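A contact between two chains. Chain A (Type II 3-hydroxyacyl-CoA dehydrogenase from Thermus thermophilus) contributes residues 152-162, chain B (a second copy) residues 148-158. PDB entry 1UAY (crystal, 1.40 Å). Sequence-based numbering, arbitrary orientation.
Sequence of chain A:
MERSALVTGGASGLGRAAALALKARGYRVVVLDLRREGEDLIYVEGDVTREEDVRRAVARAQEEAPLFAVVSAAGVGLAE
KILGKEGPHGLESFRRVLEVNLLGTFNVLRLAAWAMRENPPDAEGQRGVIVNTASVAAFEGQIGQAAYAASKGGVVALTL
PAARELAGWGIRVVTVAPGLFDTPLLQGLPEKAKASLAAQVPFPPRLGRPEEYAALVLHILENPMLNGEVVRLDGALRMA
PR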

# COMPACT_ATOMS: atom_id res chain seq x y z
N LYS A 152 11.20 -4.36 -9.86
CA LYS A 152 9.84 -3.91 -10.11
C LYS A 152 9.37 -2.92 -9.06
O LYS A 152 8.56 -2.04 -9.34
N GLY A 153 9.88 -3.05 -7.84
CA GLY A 153 9.52 -2.12 -6.78
C GLY A 153 10.07 -0.74 -7.14
O GLY A 153 9.48 0.29 -6.81
N GLY A 154 11.22 -0.73 -7.81
CA GLY A 154 11.82 0.53 -8.22
C GLY A 154 10.95 1.19 -9.27
O GLY A 154 10.76 2.41 -9.25
N VAL A 155 10.41 0.39 -10.19
CA VAL A 155 9.55 0.93 -11.24
C VAL A 155 8.30 1.52 -10.59
O VAL A 155 7.85 2.61 -10.96
N VAL A 156 7.73 0.80 -9.63
CA VAL A 156 6.55 1.28 -8.93
C VAL A 156 6.80 2.64 -8.27
O VAL A 156 6.01 3.57 -8.44
N ALA A 157 7.90 2.75 -7.53
CA ALA A 157 8.24 3.98 -6.83
C ALA A 157 8.57 5.15 -7.75
O ALA A 157 8.42 6.31 -7.35
N LEU A 158 9.02 4.86 -8.96
CA LEU A 158 9.36 5.88 -9.94
C LEU A 158 8.12 6.60 -10.47
O LEU A 158 8.17 7.79 -10.81
N THR A 159 7.01 5.89 -10.50
CA THR A 159 5.77 6.43 -11.06
C THR A 159 5.36 7.82 -10.59
O THR A 159 5.18 8.73 -11.41
N LEU A 160 5.20 8.00 -9.28
CA LEU A 160 4.75 9.28 -8.76
C LEU A 160 5.71 10.46 -8.96
O LEU A 160 5.30 11.49 -9.49
N PRO A 161 6.98 10.33 -8.55
CA PRO A 161 7.87 11.48 -8.77
C PRO A 161 7.99 11.85 -10.25
O PRO A 161 8.16 13.02 -10.59
N ALA A 162 7.88 10.86 -11.12
CA ALA A 162 7.95 11.11 -12.56
C ALA A 162 6.69 11.84 -13.01
O ALA A 162 6.77 12.85 -13.71
N TYR B 148 16.39 8.58 -6.37
CA TYR B 148 16.38 8.21 -4.97
C TYR B 148 15.15 7.36 -4.65
O TYR B 148 15.26 6.31 -4.03
N ALA B 149 13.98 7.82 -5.10
CA ALA B 149 12.74 7.09 -4.86
C ALA B 149 12.80 5.68 -5.43
O ALA B 149 12.41 4.72 -4.76
N ALA B 150 13.29 5.55 -6.65
CA ALA B 150 13.39 4.25 -7.29
C ALA B 150 14.28 3.31 -6.49
O ALA B 150 13.94 2.15 -6.26
N SER B 151 15.43 3.81 -6.03
CA SER B 151 16.34 2.98 -5.27
C SER B 151 15.71 2.51 -3.96
O SER B 151 15.87 1.35 -3.57
N LYS B 152 14.98 3.40 -3.30
CA LYS B 152 14.36 3.05 -2.03
C LYS B 152 13.14 2.16 -2.23
O LYS B 152 12.82 1.34 -1.36
N GLY B 153 12.46 2.31 -3.36
CA GLY B 153 11.31 1.46 -3.65
C GLY B 153 11.80 0.04 -3.84
O GLY B 153 11.09 -0.92 -3.55
N GLY B 154 13.01 -0.10 -4.36
CA GLY B 154 13.58 -1.42 -4.54
C GLY B 154 13.86 -2.04 -3.19
O GLY B 154 13.63 -3.23 -2.98
N VAL B 155 14.35 -1.23 -2.25
CA VAL B 155 14.64 -1.74 -0.91
C VAL B 155 13.33 -2.19 -0.25
O VAL B 155 13.27 -3.25 0.38
N VAL B 156 12.28 -1.40 -0.42
CA VAL B 156 10.98 -1.75 0.14
C VAL B 156 10.49 -3.10 -0.39
O VAL B 156 10.11 -3.98 0.38
N ALA B 157 10.52 -3.26 -1.72
CA ALA B 157 10.06 -4.48 -2.36
C ALA B 157 10.88 -5.73 -2.03
O ALA B 157 10.38 -6.85 -2.10
N LEU B 158 12.15 -5.52 -1.69
CA LEU B 158 13.04 -6.63 -1.36
C LEU B 158 12.68 -7.28 -0.02
O LEU B 158 12.88 -8.48 0.17

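Two helices from two copies of the same dehydrogenase cross here at 134° between their N-to-C directions, with axes only 6.7 Å apart at closest approach. So short a separation leaves almost no room for side chains, and the contact is built mainly from alanine, glycine and one proline. No hydrogen bond spans it; the 300 Å² buried between the stretches is a matter of close packing.

A150(B) loses the most surface, 49 Å². Its CA-to-CB bond points sideways, and CB of A150(B) comes 3.8 Å from O of G154(A); the carbonyl O of A150(B) also lies 3.3 Å from CA of G154(A), a CA-H...O contact (129° at the hydrogen). That same oxygen accepts the helical bond from N of G154(B). G154(A) suits this place because it is bare: an ideal CB there would sit a tight 3.2 Å from O of A150(B).

A149(B), which loses 42 Å², points its methyl toward chain A. There CB of A149(B) meets CG of P161(A) at 4.0 Å, an apolar contact between methyl and ring carbon. P161(A) has its C-gamma endo pucker and also marks a kink in its helix, since a proline nitrogen carries no hydrogen to donate.

A157(A), with 41 Å² covered, also points toward the partner. Its CB lies 3.4 Å from O of A149(B) and 3.7 Å from CA of G153(B), so the methyl rests directly on the opposing backbone. The relation is repeated by the other copy, where CB of A157(B) approaches CA of G153(A) at 3.7 Å. Glycine makes both fits possible: an ideal CB on G153(A) would clash with CB of A157(B), and one on G153(B) with CB of A157(A), each at 2.3 Å. Between these pairs the backbones themselves meet, with N of G154(A) 3.9 Å from N of G154(B).

Most of the larger side chains keep clear of this seam. K152(A) points away, and the end of K152(B) leads away; both have chi1 and chi2 in m, and NZ hydrogen-bonded elsewhere in the structure. L158(A), chi1 t and chi2 p, has 15 Å² covered, its CB 4.6 Å from CB of A150(B). T159(A) (chi1 m) and S151(B) (chi1 p) turn their hydroxyls back to their own helices, OG1 of T159(A) donating to O of V156(A) at 2.8 Å and OG of S151(B) to O of Y148(B) at 2.7 Å.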

# COMPACT_ATOMS: atom_id res chain seq x y z
CB LYS A 152 8.91 -5.12 -10.21
CG LYS A 152 9.28 -6.07 -11.35
CD LYS A 152 9.26 -5.35 -12.69
CE LYS A 152 9.46 -6.31 -13.85
NZ LYS A 152 9.20 -5.66 -15.16
CB VAL A 155 9.15 -0.17 -12.24
CG1 VAL A 155 8.13 0.38 -13.23
CG2 VAL A 155 10.39 -0.66 -13.00
CB VAL A 156 6.10 0.27 -7.85
CG1 VAL A 156 5.10 0.93 -6.89
CG2 VAL A 156 5.48 -0.95 -8.51
CB ALA A 157 9.40 3.72 -5.87
CB LEU A 158 10.11 5.24 -11.11
CG LEU A 158 10.34 6.07 -12.37
CD1 LEU A 158 11.23 7.26 -12.03
CD2 LEU A 158 10.98 5.21 -13.45
CB THR A 159 4.58 5.48 -10.81
OG1 THR A 159 4.99 4.13 -11.03
CG2 THR A 159 3.44 5.81 -11.76
CB LEU A 160 4.38 9.15 -7.28
CG LEU A 160 3.66 10.38 -6.71
CD1 LEU A 160 2.35 10.62 -7.46
CD2 LEU A 160 3.40 10.17 -5.22
CB PRO A 161 9.20 11.03 -8.15
CG PRO A 161 9.09 9.52 -8.10
CD PRO A 161 7.65 9.29 -7.76
CB ALA A 162 8.12 9.80 -13.33
CB TYR B 148 16.40 9.48 -4.10
CG TYR B 148 16.55 9.22 -2.62
CD1 TYR B 148 17.77 8.81 -2.09
CD2 TYR B 148 15.48 9.40 -1.76
CE1 TYR B 148 17.92 8.58 -0.72
CE2 TYR B 148 15.62 9.18 -0.39
CZ TYR B 148 16.84 8.77 0.12
OH TYR B 148 16.97 8.56 1.47
CB ALA B 149 11.57 7.84 -5.47
CB ALA B 150 13.93 4.40 -8.71
CB SER B 151 17.66 3.72 -4.98
OG SER B 151 17.50 4.72 -3.98
CB LYS B 152 14.02 4.32 -1.25
CG LYS B 152 15.25 5.16 -0.90
CD LYS B 152 16.25 4.38 -0.06
CE LYS B 152 17.40 5.26 0.41
NZ LYS B 152 18.20 4.59 1.47
CB VAL B 155 15.33 -0.65 -0.04
CG1 VAL B 155 15.49 -1.15 1.39
CG2 VAL B 155 16.70 -0.32 -0.63
CB VAL B 156 9.92 -0.67 -0.18
CG1 VAL B 156 8.51 -1.21 0.08
CG2 VAL B 156 10.17 0.57 0.67
CB ALA B 157 10.00 -4.28 -3.87
CB LEU B 158 14.48 -6.12 -1.30
CG LEU B 158 15.57 -7.04 -0.73
CD1 LEU B 158 15.73 -8.26 -1.63
CD2 LEU B 158 16.89 -6.27 -0.65